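Vinylacetyl-CoA Delta-isomerase (Nitrosopumilus maritimus SCM1, PDB 6VJR) is an oxygen-tolerant 4-hydroxybutyryl-CoA dehydratase with FAD and a [4Fe-4S] cluster that probably also isomerises vinylacetyl-CoA. Local coordinates at residues L17-F22 / G189-H194; E28-P33 / P37-V42; A43-L48 / T96-C101; V67-H72 / A77-L82. All coordinates share one frame; numbering follows the deposited sequence.

Overall arrangement
This chain illustrates how one long-range closure can enclose several shorter ones. From the N terminus, strand 19-21 opens interaction 1, whose partner, loop 189-194, arrives 167 residues later. Interactions 2, 3 and 4 all fall within that span. Interaction 2 folds the connection 28-33 onto the start of helix 36-51 and closes before interaction 3 begins farther along the same helix. Interaction 3 reaches the cluster-binding loop 96-101, and within its span interaction 4 joins the 67-72 turn to the start of helix 77-94. Direct links connect them: Asn192 hydrogen-bonds Ser38 and Gln99, Gln99 hydrogen-bonds Ser38, and Asn68 hydrogen-bonds Thr45. Interaction 4 touches neither interaction 1 nor interaction 2.

Interaction 1: residues L17-F22 / G189-H194; sequences LKVYLF and GCINSH
Leu17 and Val19 both reach Ile191, so that strand 19-21 of a mixed beta sheet and the residue leading toward it are packed against the loop between strands 177-188 and 195-198. The end of Val19 meets the end of Ile191 tip to tip, with Val19 CG1 3.9 Å from Ile191 CD1 and the second methyl, CG2, a little farther from the same atom. With CG1 anti to the backbone N (chi1 177°) and CG2 beside that N, both valine methyls lie against Ile191 CD1. Leu17 comes in beside them: its CD2 lies 3.9 Å from Ile191 O and 4.3 Å from Ile191 CG2. No hydrogen bond crosses, and the contact is purely apolar apart from that methyl-to-carbonyl approach.

Farther out, Tyr226 and Tyr228 of strand 224-228 pack on Leu17 and Ile191 respectively, and Ala255 also covers Ile191. The loop directly follows the FAD-binding residues Gln187 and Thr188, and the isoleucine side chain stays about 11 Å from the bound flavin nucleotide. The turn of loop 189-194 is closed by a backbone hydrogen bond from Ser193 N to Cys190 O at 3.1 Å.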
# COMPACT_ATOMS: atom_id res chain seq x y z
N LEU A 17 -45.92 -5.59 10.59
CA LEU A 17 -44.73 -5.41 11.43
C LEU A 17 -44.75 -3.99 11.97
O LEU A 17 -45.22 -3.12 11.26
CB LEU A 17 -43.48 -5.64 10.57
CG LEU A 17 -42.94 -7.08 10.47
CD1 LEU A 17 -43.93 -8.08 9.99
CD2 LEU A 17 -41.66 -7.15 9.62
N LYS A 18 -44.23 -3.78 13.18
CA LYS A 18 -44.06 -2.46 13.75
C LYS A 18 -42.71 -1.92 13.29
O LYS A 18 -41.68 -2.37 13.78
CB LYS A 18 -44.17 -2.51 15.28
CG LYS A 18 -44.14 -1.14 15.87
CD LYS A 18 -44.14 -1.09 17.39
CE LYS A 18 -45.36 -1.59 18.02
NZ LYS A 18 -45.26 -1.58 19.47
N VAL A 19 -42.72 -0.99 12.33
CA VAL A 19 -41.51 -0.46 11.72
C VAL A 19 -41.50 1.06 11.81
O VAL A 19 -42.39 1.71 11.27
CB VAL A 19 -41.35 -0.88 10.25
CG1 VAL A 19 -40.12 -0.28 9.60
CG2 VAL A 19 -41.38 -2.38 10.09
N TYR A 20 -40.48 1.60 12.46
CA TYR A 20 -40.31 3.05 12.52
C TYR A 20 -39.27 3.49 11.50
O TYR A 20 -38.17 2.96 11.50
CB TYR A 20 -39.90 3.50 13.92
CG TYR A 20 -41.04 3.38 14.90
CD1 TYR A 20 -42.13 4.23 14.84
CD2 TYR A 20 -41.04 2.41 15.87
CE1 TYR A 20 -43.20 4.12 15.72
CE2 TYR A 20 -42.07 2.32 16.77
CZ TYR A 20 -43.17 3.16 16.70
OH TYR A 20 -44.26 3.04 17.52
N LEU A 21 -39.64 4.48 10.66
CA LEU A 21 -38.71 5.12 9.73
C LEU A 21 -39.05 6.59 9.66
O LEU A 21 -40.17 6.96 9.33
CB LEU A 21 -38.83 4.44 8.36
CG LEU A 21 -38.07 5.08 7.20
CD1 LEU A 21 -36.61 5.31 7.50
CD2 LEU A 21 -38.23 4.18 6.01
N PHE A 22 -38.07 7.45 10.01
CA PHE A 22 -38.26 8.89 10.02
C PHE A 22 -39.43 9.30 10.91
O PHE A 22 -40.15 10.27 10.60
CB PHE A 22 -38.47 9.43 8.60
CG PHE A 22 -37.30 9.21 7.67
CD1 PHE A 22 -36.00 9.54 8.05
CD2 PHE A 22 -37.52 8.74 6.38
CE1 PHE A 22 -34.95 9.36 7.17
CE2 PHE A 22 -36.45 8.52 5.51
CZ PHE A 22 -35.16 8.81 5.93
N GLY A 189 -31.82 -7.07 6.01
CA GLY A 189 -33.00 -7.65 5.40
C GLY A 189 -34.03 -8.16 6.40
O GLY A 189 -34.93 -8.92 6.02
N CYS A 190 -33.94 -7.78 7.67
CA CYS A 190 -34.82 -8.38 8.68
C CYS A 190 -36.31 -8.14 8.40
O CYS A 190 -37.14 -9.06 8.53
CB CYS A 190 -34.46 -7.91 10.08
SG CYS A 190 -34.42 -6.12 10.34
N ILE A 191 -36.66 -6.94 7.97
CA ILE A 191 -38.03 -6.57 7.65
C ILE A 191 -38.52 -7.32 6.41
O ILE A 191 -39.73 -7.52 6.25
CB ILE A 191 -38.14 -5.04 7.56
CG1 ILE A 191 -37.87 -4.43 8.96
CG2 ILE A 191 -39.49 -4.59 7.00
CD1 ILE A 191 -37.42 -2.99 8.89
N ASN A 192 -37.58 -7.75 5.55
CA ASN A 192 -37.84 -8.48 4.33
C ASN A 192 -37.82 -10.00 4.55
O ASN A 192 -37.91 -10.72 3.60
CB ASN A 192 -36.81 -8.09 3.26
CG ASN A 192 -36.87 -6.62 2.93
OD1 ASN A 192 -37.85 -5.94 3.24
ND2 ASN A 192 -35.85 -6.12 2.26
N SER A 193 -37.67 -10.44 5.80
CA SER A 193 -37.52 -11.84 6.15
C SER A 193 -38.84 -12.40 6.69
O SER A 193 -39.69 -11.66 7.20
CB SER A 193 -36.43 -12.01 7.20
OG SER A 193 -35.13 -11.58 6.79
N HIS A 194 -38.97 -13.73 6.64
CA HIS A 194 -40.08 -14.48 7.22
C HIS A 194 -39.79 -14.92 8.66
O HIS A 194 -40.69 -14.91 9.52
CB HIS A 194 -40.46 -15.65 6.32
CG HIS A 194 -40.83 -15.27 4.94
ND1 HIS A 194 -39.98 -15.48 3.88
CD2 HIS A 194 -41.88 -14.60 4.43
CE1 HIS A 194 -40.56 -15.05 2.76
NE2 HIS A 194 -41.71 -14.48 3.08

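Interaction 2: residues E28-P33 / P37-V42; sequences EPVDHP and PSINAV
A short 3-10 turn, residues 29-31, leads into helix 36-51 and lays Pro29 and Val30 against Ile39 in the helix's first turns. This is a local example of a connection folded back on the helix it introduces. Ile39 does most of the touching. With CG1 anti to the carbonyl carbon (chi1 -71°), its terminal CD1 comes to 3.7 Å from Val30 CA and 4.1 Å from Pro29 O. The two branched side chains cross at about a right angle, Val30 CG2 standing 4.2 Å from Ile39 CD1. Ile9 of helix 5-11 touches both Val30 and Ile39, adding a second helix to the apolar cluster.

The turn has its own bracing. Its backbone is closed by Asp31 N to Glu28 O and His32 N to Pro29 O, and the carboxylate of Glu28 folds over to accept Val30 N on the anti lone pair of OE2, at 3.3 Å and a fairly straight 162°. Asp31 is held from outside by a salt bridge to Arg13, and Val30 O by Arg36.

Where the connection joins the helix, the Pro33 side chain comes within about 4 Å of a bound sodium ion. Four residues on, Pro37 has no N-H to offer the Pro33 carbonyl, and the ring carbon Pro37 CD instead sits 3.2 Å from Pro33 O.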
# COMPACT_ATOMS: atom_id res chain seq x y z
N GLU A 28 -46.98 -0.29 5.08
CA GLU A 28 -46.74 -1.34 4.11
C GLU A 28 -45.35 -1.15 3.53
O GLU A 28 -45.16 -0.43 2.53
CB GLU A 28 -47.80 -1.29 3.02
CG GLU A 28 -47.62 -2.41 1.99
CD GLU A 28 -47.48 -3.77 2.65
OE1 GLU A 28 -48.56 -4.28 3.09
OE2 GLU A 28 -46.30 -4.28 2.78
N PRO A 29 -44.33 -1.85 4.08
CA PRO A 29 -42.96 -1.67 3.59
C PRO A 29 -42.82 -1.91 2.08
O PRO A 29 -42.02 -1.24 1.42
CB PRO A 29 -42.18 -2.64 4.47
CG PRO A 29 -42.97 -2.67 5.76
CD PRO A 29 -44.38 -2.77 5.24
N VAL A 30 -43.62 -2.84 1.53
CA VAL A 30 -43.49 -3.22 0.12
C VAL A 30 -43.76 -2.01 -0.77
O VAL A 30 -43.29 -1.95 -1.90
CB VAL A 30 -44.46 -4.36 -0.26
CG1 VAL A 30 -44.41 -4.69 -1.74
CG2 VAL A 30 -44.17 -5.62 0.52
N ASP A 31 -44.59 -1.08 -0.28
CA ASP A 31 -44.96 0.09 -1.05
C ASP A 31 -44.16 1.33 -0.68
O ASP A 31 -44.44 2.41 -1.20
CB ASP A 31 -46.44 0.33 -0.84
CG ASP A 31 -47.36 -0.70 -1.46
OD1 ASP A 31 -46.93 -1.40 -2.39
OD2 ASP A 31 -48.50 -0.80 -0.98
N HIS A 32 -43.19 1.22 0.21
CA HIS A 32 -42.41 2.38 0.61
C HIS A 32 -41.22 2.49 -0.33
O HIS A 32 -40.41 1.57 -0.41
CB HIS A 32 -41.95 2.28 2.06
CG HIS A 32 -41.38 3.54 2.61
ND1 HIS A 32 -40.28 4.18 2.10
CD2 HIS A 32 -41.84 4.28 3.63
CE1 HIS A 32 -40.07 5.27 2.83
NE2 HIS A 32 -41.01 5.34 3.78
N PRO A 33 -41.04 3.62 -1.05
CA PRO A 33 -39.96 3.71 -2.03
C PRO A 33 -38.54 3.58 -1.49
O PRO A 33 -37.62 3.25 -2.22
CB PRO A 33 -40.11 5.09 -2.65
CG PRO A 33 -41.25 5.76 -1.97
CD PRO A 33 -41.88 4.82 -0.99
N PRO A 37 -36.49 -1.11 -3.00
CA PRO A 37 -35.31 -1.63 -3.70
C PRO A 37 -34.68 -2.83 -3.00
O PRO A 37 -34.17 -3.74 -3.64
CB PRO A 37 -34.36 -0.41 -3.75
CG PRO A 37 -35.35 0.76 -3.74
CD PRO A 37 -36.41 0.34 -2.75
N SER A 38 -34.67 -2.83 -1.65
CA SER A 38 -34.13 -3.98 -0.93
C SER A 38 -34.98 -5.24 -1.14
O SER A 38 -34.46 -6.36 -1.22
CB SER A 38 -33.95 -3.68 0.53
OG SER A 38 -35.15 -3.47 1.27
N ILE A 39 -36.29 -5.06 -1.20
CA ILE A 39 -37.21 -6.15 -1.51
C ILE A 39 -36.91 -6.73 -2.88
O ILE A 39 -36.95 -7.95 -3.09
CB ILE A 39 -38.65 -5.67 -1.29
CG1 ILE A 39 -38.88 -5.51 0.23
CG2 ILE A 39 -39.67 -6.59 -1.94
CD1 ILE A 39 -40.11 -4.73 0.58
N ASN A 40 -36.74 -5.86 -3.85
CA ASN A 40 -36.43 -6.27 -5.21
C ASN A 40 -35.18 -7.13 -5.26
O ASN A 40 -35.11 -8.07 -6.05
CB ASN A 40 -36.26 -5.05 -6.10
CG ASN A 40 -37.54 -4.30 -6.40
OD1 ASN A 40 -38.64 -4.84 -6.27
ND2 ASN A 40 -37.41 -3.07 -6.84
N ALA A 41 -34.17 -6.76 -4.48
CA ALA A 41 -32.94 -7.53 -4.42
C ALA A 41 -33.23 -8.93 -3.91
O ALA A 41 -32.74 -9.90 -4.48
CB ALA A 41 -31.90 -6.81 -3.58
N VAL A 42 -33.98 -9.06 -2.81
CA VAL A 42 -34.32 -10.39 -2.34
C VAL A 42 -35.15 -11.14 -3.38
O VAL A 42 -34.95 -12.35 -3.57
CB VAL A 42 -35.00 -10.36 -0.97
CG1 VAL A 42 -35.33 -11.76 -0.52
CG2 VAL A 42 -34.15 -9.63 0.05

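Interaction 3: residues A43-L48 / T96-C101; sequences AETYDL and TCFQRC. With SF4 (iron/sulfur cluster), chain E.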
# COMPACT_ATOMS: atom_id res chain seq x y z
N ALA A 43 -36.08 -10.45 -4.06
CA ALA A 43 -36.91 -11.14 -5.05
C ALA A 43 -36.03 -11.79 -6.12
O ALA A 43 -36.37 -12.80 -6.68
CB ALA A 43 -37.89 -10.19 -5.67
N GLU A 44 -34.93 -11.13 -6.49
CA GLU A 44 -34.01 -11.65 -7.50
C GLU A 44 -33.35 -12.97 -7.08
O GLU A 44 -32.99 -13.79 -7.94
CB GLU A 44 -32.99 -10.59 -7.93
CG GLU A 44 -31.84 -11.18 -8.74
CD GLU A 44 -32.13 -11.76 -10.11
OE1 GLU A 44 -33.27 -11.69 -10.62
OE2 GLU A 44 -31.15 -12.36 -10.68
N THR A 45 -33.25 -13.25 -5.78
CA THR A 45 -32.72 -14.53 -5.33
C THR A 45 -33.69 -15.66 -5.67
O THR A 45 -33.24 -16.78 -5.86
CB THR A 45 -32.44 -14.55 -3.83
OG1 THR A 45 -33.59 -14.55 -2.98
CG2 THR A 45 -31.51 -13.43 -3.40
N TYR A 46 -34.99 -15.37 -5.70
CA TYR A 46 -35.97 -16.35 -6.14
C TYR A 46 -35.93 -16.47 -7.66
O TYR A 46 -36.02 -17.57 -8.17
CB TYR A 46 -37.36 -15.99 -5.62
CG TYR A 46 -37.61 -16.12 -4.12
CD1 TYR A 46 -37.37 -15.10 -3.22
CD2 TYR A 46 -38.10 -17.31 -3.61
CE1 TYR A 46 -37.63 -15.25 -1.86
CE2 TYR A 46 -38.41 -17.46 -2.28
CZ TYR A 46 -38.16 -16.44 -1.39
OH TYR A 46 -38.49 -16.64 -0.08
N ASP A 47 -35.91 -15.34 -8.36
CA ASP A 47 -35.93 -15.35 -9.82
C ASP A 47 -34.71 -16.08 -10.39
O ASP A 47 -34.80 -16.78 -11.38
CB ASP A 47 -36.18 -13.95 -10.36
CG ASP A 47 -37.56 -13.37 -10.06
OD1 ASP A 47 -38.56 -14.17 -9.90
OD2 ASP A 47 -37.67 -12.11 -10.04
N LEU A 48 -33.53 -15.87 -9.80
CA LEU A 48 -32.35 -16.55 -10.28
C LEU A 48 -32.49 -18.07 -10.17
O LEU A 48 -32.09 -18.79 -11.08
CB LEU A 48 -31.11 -16.05 -9.56
CG LEU A 48 -29.81 -16.75 -9.93
CD1 LEU A 48 -29.55 -16.41 -11.38
CD2 LEU A 48 -28.63 -16.38 -9.06
N THR A 96 -25.87 -4.90 -5.25
CA THR A 96 -26.16 -4.49 -3.89
C THR A 96 -26.09 -5.69 -2.98
O THR A 96 -25.73 -6.80 -3.39
CB THR A 96 -27.53 -3.81 -3.81
OG1 THR A 96 -27.61 -3.15 -2.54
CG2 THR A 96 -28.64 -4.84 -3.94
N CYS A 97 -26.43 -5.44 -1.70
CA CYS A 97 -26.61 -6.53 -0.76
C CYS A 97 -27.99 -7.17 -0.94
O CYS A 97 -28.99 -6.53 -0.68
CB CYS A 97 -26.43 -6.04 0.67
SG CYS A 97 -26.84 -7.34 1.87
N PHE A 98 -28.03 -8.46 -1.31
CA PHE A 98 -29.27 -9.17 -1.58
C PHE A 98 -29.69 -9.98 -0.34
O PHE A 98 -30.56 -10.81 -0.42
CB PHE A 98 -29.16 -9.98 -2.89
CG PHE A 98 -27.83 -10.70 -3.03
CD1 PHE A 98 -27.62 -11.92 -2.39
CD2 PHE A 98 -26.72 -10.09 -3.66
CE1 PHE A 98 -26.39 -12.58 -2.51
CE2 PHE A 98 -25.50 -10.75 -3.74
CZ PHE A 98 -25.34 -11.99 -3.17
N GLN A 99 -28.95 -9.82 0.77
CA GLN A 99 -29.44 -10.05 2.12
C GLN A 99 -29.50 -11.49 2.60
O GLN A 99 -29.43 -11.71 3.81
CB GLN A 99 -30.81 -9.39 2.28
CG GLN A 99 -30.75 -7.89 2.15
CD GLN A 99 -31.98 -7.26 1.53
OE1 GLN A 99 -33.06 -7.26 2.14
NE2 GLN A 99 -31.81 -6.71 0.33
N ARG A 100 -29.71 -12.48 1.74
CA ARG A 100 -30.13 -13.80 2.21
C ARG A 100 -28.94 -14.71 2.63
O ARG A 100 -29.13 -15.83 3.16
CB ARG A 100 -30.89 -14.36 0.99
CG ARG A 100 -32.07 -15.25 1.30
CD ARG A 100 -32.99 -15.50 0.12
NE ARG A 100 -33.71 -16.74 0.41
CZ ARG A 100 -34.48 -17.35 -0.43
NH1 ARG A 100 -34.59 -16.92 -1.66
NH2 ARG A 100 -35.14 -18.45 -0.03
N CYS A 101 -27.70 -14.24 2.42
CA CYS A 101 -26.49 -14.99 2.76
C CYS A 101 -26.43 -15.18 4.28
O CYS A 101 -25.93 -16.19 4.75
CB CYS A 101 -25.19 -14.29 2.31
SG CYS A 101 -25.25 -13.81 0.57
FE1 SF4 E . -23.44 -10.12 3.22
FE2 SF4 E . -22.97 -9.54 0.58
FE3 SF4 E . -25.28 -8.99 1.62
FE4 SF4 E . -24.68 -11.54 1.04
S1 SF4 E . -25.04 -9.89 -0.43
S2 SF4 E . -25.65 -10.75 3.03
S3 SF4 E . -22.42 -11.53 1.64
S4 SF4 E . -23.31 -8.10 2.32
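Arg100 carries the tight half of this buried contact, extending its chain from CG to NE to reach Thr45 and Tyr46 on helix 36-51. Its NH1 gives a hydrogen bond to Thr45 OG1 at 2.9 Å and 160°, with the oxygen at the guanidinium edge and in its plane. The same NH1 stands over the centre of the Tyr46 ring. The guanidinium thus lies on one ring face as a cation-pi pair, Arg100 CZ 4.3 Å from the ring centroid and the planes tilted by 29°. Thr45 OG1 also bonds Val42 O, one turn back, while Tyr46 OH bonds Asn140 O; both partners of the arginine have a second hold.

The looser half is Thr45 CG2, which meets Phe98 CB at 4.2 Å and its ring only obliquely. Neither half faces solvent: all four touching residues are buried. The other business of Phe98 is with the cluster: sulfide S1 sits over the centre of one ring face. Cys97 SG binds iron FE3 at 2.3 Å and Cys101 SG binds iron FE4 at 2.4 Å. With Cys295, far off in sequence, and Glu443, these two cysteines, three residues between them, make up the [4Fe-4S] binding site.

Interaction 4: residues V67-H72 / A77-L82; sequences VNRFLH and AEDLVL
Arg69 lays one face of its guanidinium over Leu82, with CB beneath the centre of the plane and Leu82 CD1 3.6 Å from Arg69 NH1. The chain runs extended as far as CD, and the bend at chi3 (-56°) brings the guanidinium over the leucine. The rim of the same group is polar. NH2 gives hydrogen bonds to two waters, each 2.9 Å from it and in the guanidinium plane; one donates to Asp79 O at 2.8 Å, the other to Asp79 OD1 at 2.7 Å. The direct approach, Arg69 NH2 to Asp79 OD1 at 4.0 Å, is too long for a salt bridge, so water mediates between the charges. NE and NH1 bond Leu55 O and Ala54 O, which fixes the arginine's rotation.

His72 meets the carboxylate directly: NE2 donates to Asp79 OD2 at 2.8 Å and 155°, within the ring plane but from well above the carboxylate plane. OD2 also accepts Glu75 N. Such a pairing would probably favour a charged carboxylate. An Asx turn, Phe70 N to Asn68 OD1, shapes the bend after strand 66-68. This bend sits between strand 57-59, touched by Arg69 and His72, and helices 77-94 and 101-121, between which Phe70 packs on Met86, Leu90 and Met104.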
# COMPACT_ATOMS: atom_id res chain seq x y z
N VAL A 67 -34.44 -27.25 -3.32
CA VAL A 67 -34.59 -26.09 -2.47
C VAL A 67 -33.73 -24.93 -2.98
O VAL A 67 -32.74 -25.12 -3.66
CB VAL A 67 -34.24 -26.37 -0.99
CG1 VAL A 67 -35.06 -27.54 -0.45
CG2 VAL A 67 -32.76 -26.66 -0.79
N ASN A 68 -34.14 -23.72 -2.65
CA ASN A 68 -33.29 -22.57 -2.91
C ASN A 68 -31.94 -22.80 -2.22
O ASN A 68 -31.90 -23.20 -1.06
CB ASN A 68 -33.98 -21.29 -2.47
CG ASN A 68 -33.25 -20.06 -2.95
OD1 ASN A 68 -32.19 -19.72 -2.42
ND2 ASN A 68 -33.79 -19.40 -3.96
N ARG A 69 -30.84 -22.49 -2.92
CA ARG A 69 -29.51 -22.72 -2.36
C ARG A 69 -29.26 -21.93 -1.07
O ARG A 69 -28.52 -22.39 -0.22
CB ARG A 69 -28.39 -22.51 -3.39
CG ARG A 69 -27.00 -22.83 -2.87
CD ARG A 69 -26.01 -22.80 -3.98
NE ARG A 69 -26.28 -23.68 -5.12
CZ ARG A 69 -26.15 -24.99 -5.15
NH1 ARG A 69 -26.37 -25.61 -6.30
NH2 ARG A 69 -25.77 -25.69 -4.10
N PHE A 70 -29.96 -20.82 -0.86
CA PHE A 70 -29.85 -20.10 0.41
C PHE A 70 -30.41 -20.88 1.60
O PHE A 70 -30.08 -20.56 2.74
CB PHE A 70 -30.51 -18.73 0.34
CG PHE A 70 -29.72 -17.72 -0.46
CD1 PHE A 70 -28.56 -17.18 0.07
CD2 PHE A 70 -30.10 -17.34 -1.73
CE1 PHE A 70 -27.84 -16.22 -0.64
CE2 PHE A 70 -29.38 -16.40 -2.44
CZ PHE A 70 -28.27 -15.82 -1.89
N LEU A 71 -31.19 -21.94 1.35
CA LEU A 71 -31.78 -22.73 2.44
C LEU A 71 -31.10 -24.09 2.58
O LEU A 71 -31.56 -24.96 3.34
CB LEU A 71 -33.27 -22.91 2.14
CG LEU A 71 -34.13 -21.64 2.20
CD1 LEU A 71 -35.52 -21.88 1.60
CD2 LEU A 71 -34.22 -21.20 3.63
N HIS A 72 -30.07 -24.31 1.77
CA HIS A 72 -29.41 -25.61 1.68
C HIS A 72 -28.27 -25.74 2.68
O HIS A 72 -27.42 -24.86 2.79
CB HIS A 72 -28.93 -25.85 0.26
CG HIS A 72 -28.25 -27.16 0.08
ND1 HIS A 72 -28.89 -28.37 0.22
CD2 HIS A 72 -27.04 -27.45 -0.43
CE1 HIS A 72 -28.03 -29.34 -0.10
NE2 HIS A 72 -26.92 -28.80 -0.54
N ALA A 77 -17.82 -29.98 -0.37
CA ALA A 77 -17.04 -28.76 -0.68
C ALA A 77 -17.62 -28.11 -1.94
O ALA A 77 -17.74 -26.89 -2.01
CB ALA A 77 -15.58 -29.05 -0.80
N GLU A 78 -18.11 -28.93 -2.88
CA GLU A 78 -18.72 -28.41 -4.09
C GLU A 78 -19.91 -27.51 -3.75
O GLU A 78 -20.10 -26.44 -4.37
CB GLU A 78 -19.21 -29.53 -5.00
CG GLU A 78 -19.78 -29.06 -6.33
CD GLU A 78 -20.24 -30.23 -7.20
OE1 GLU A 78 -20.47 -29.99 -8.40
OE2 GLU A 78 -20.36 -31.38 -6.70
N ASP A 79 -20.71 -27.90 -2.74
CA ASP A 79 -21.85 -27.11 -2.29
C ASP A 79 -21.39 -25.74 -1.77
O ASP A 79 -22.09 -24.75 -1.99
CB ASP A 79 -22.70 -27.85 -1.28
CG ASP A 79 -23.65 -28.91 -1.85
OD1 ASP A 79 -23.70 -29.02 -3.10
OD2 ASP A 79 -24.27 -29.68 -1.05
N LEU A 80 -20.28 -25.68 -1.04
CA LEU A 80 -19.72 -24.41 -0.57
C LEU A 80 -19.28 -23.53 -1.73
O LEU A 80 -19.52 -22.32 -1.75
CB LEU A 80 -18.58 -24.72 0.37
CG LEU A 80 -18.92 -25.45 1.66
CD1 LEU A 80 -17.64 -25.80 2.42
CD2 LEU A 80 -19.88 -24.65 2.51
N VAL A 81 -18.59 -24.13 -2.68
CA VAL A 81 -18.19 -23.43 -3.88
C VAL A 81 -19.38 -22.87 -4.65
O VAL A 81 -19.36 -21.72 -5.10
CB VAL A 81 -17.31 -24.28 -4.78
CG1 VAL A 81 -17.02 -23.56 -6.08
CG2 VAL A 81 -16.03 -24.65 -4.07
N LEU A 82 -20.45 -23.64 -4.78
CA LEU A 82 -21.64 -23.16 -5.46
C LEU A 82 -22.32 -21.99 -4.76
O LEU A 82 -22.90 -21.11 -5.42
CB LEU A 82 -22.58 -24.35 -5.63
CG LEU A 82 -22.19 -25.27 -6.79
CD1 LEU A 82 -22.94 -26.57 -6.65
CD2 LEU A 82 -22.54 -24.69 -8.15
O HOH W 1 -24.85 -24.97 -1.47
O HOH W 2 -25.79 -28.49 -4.80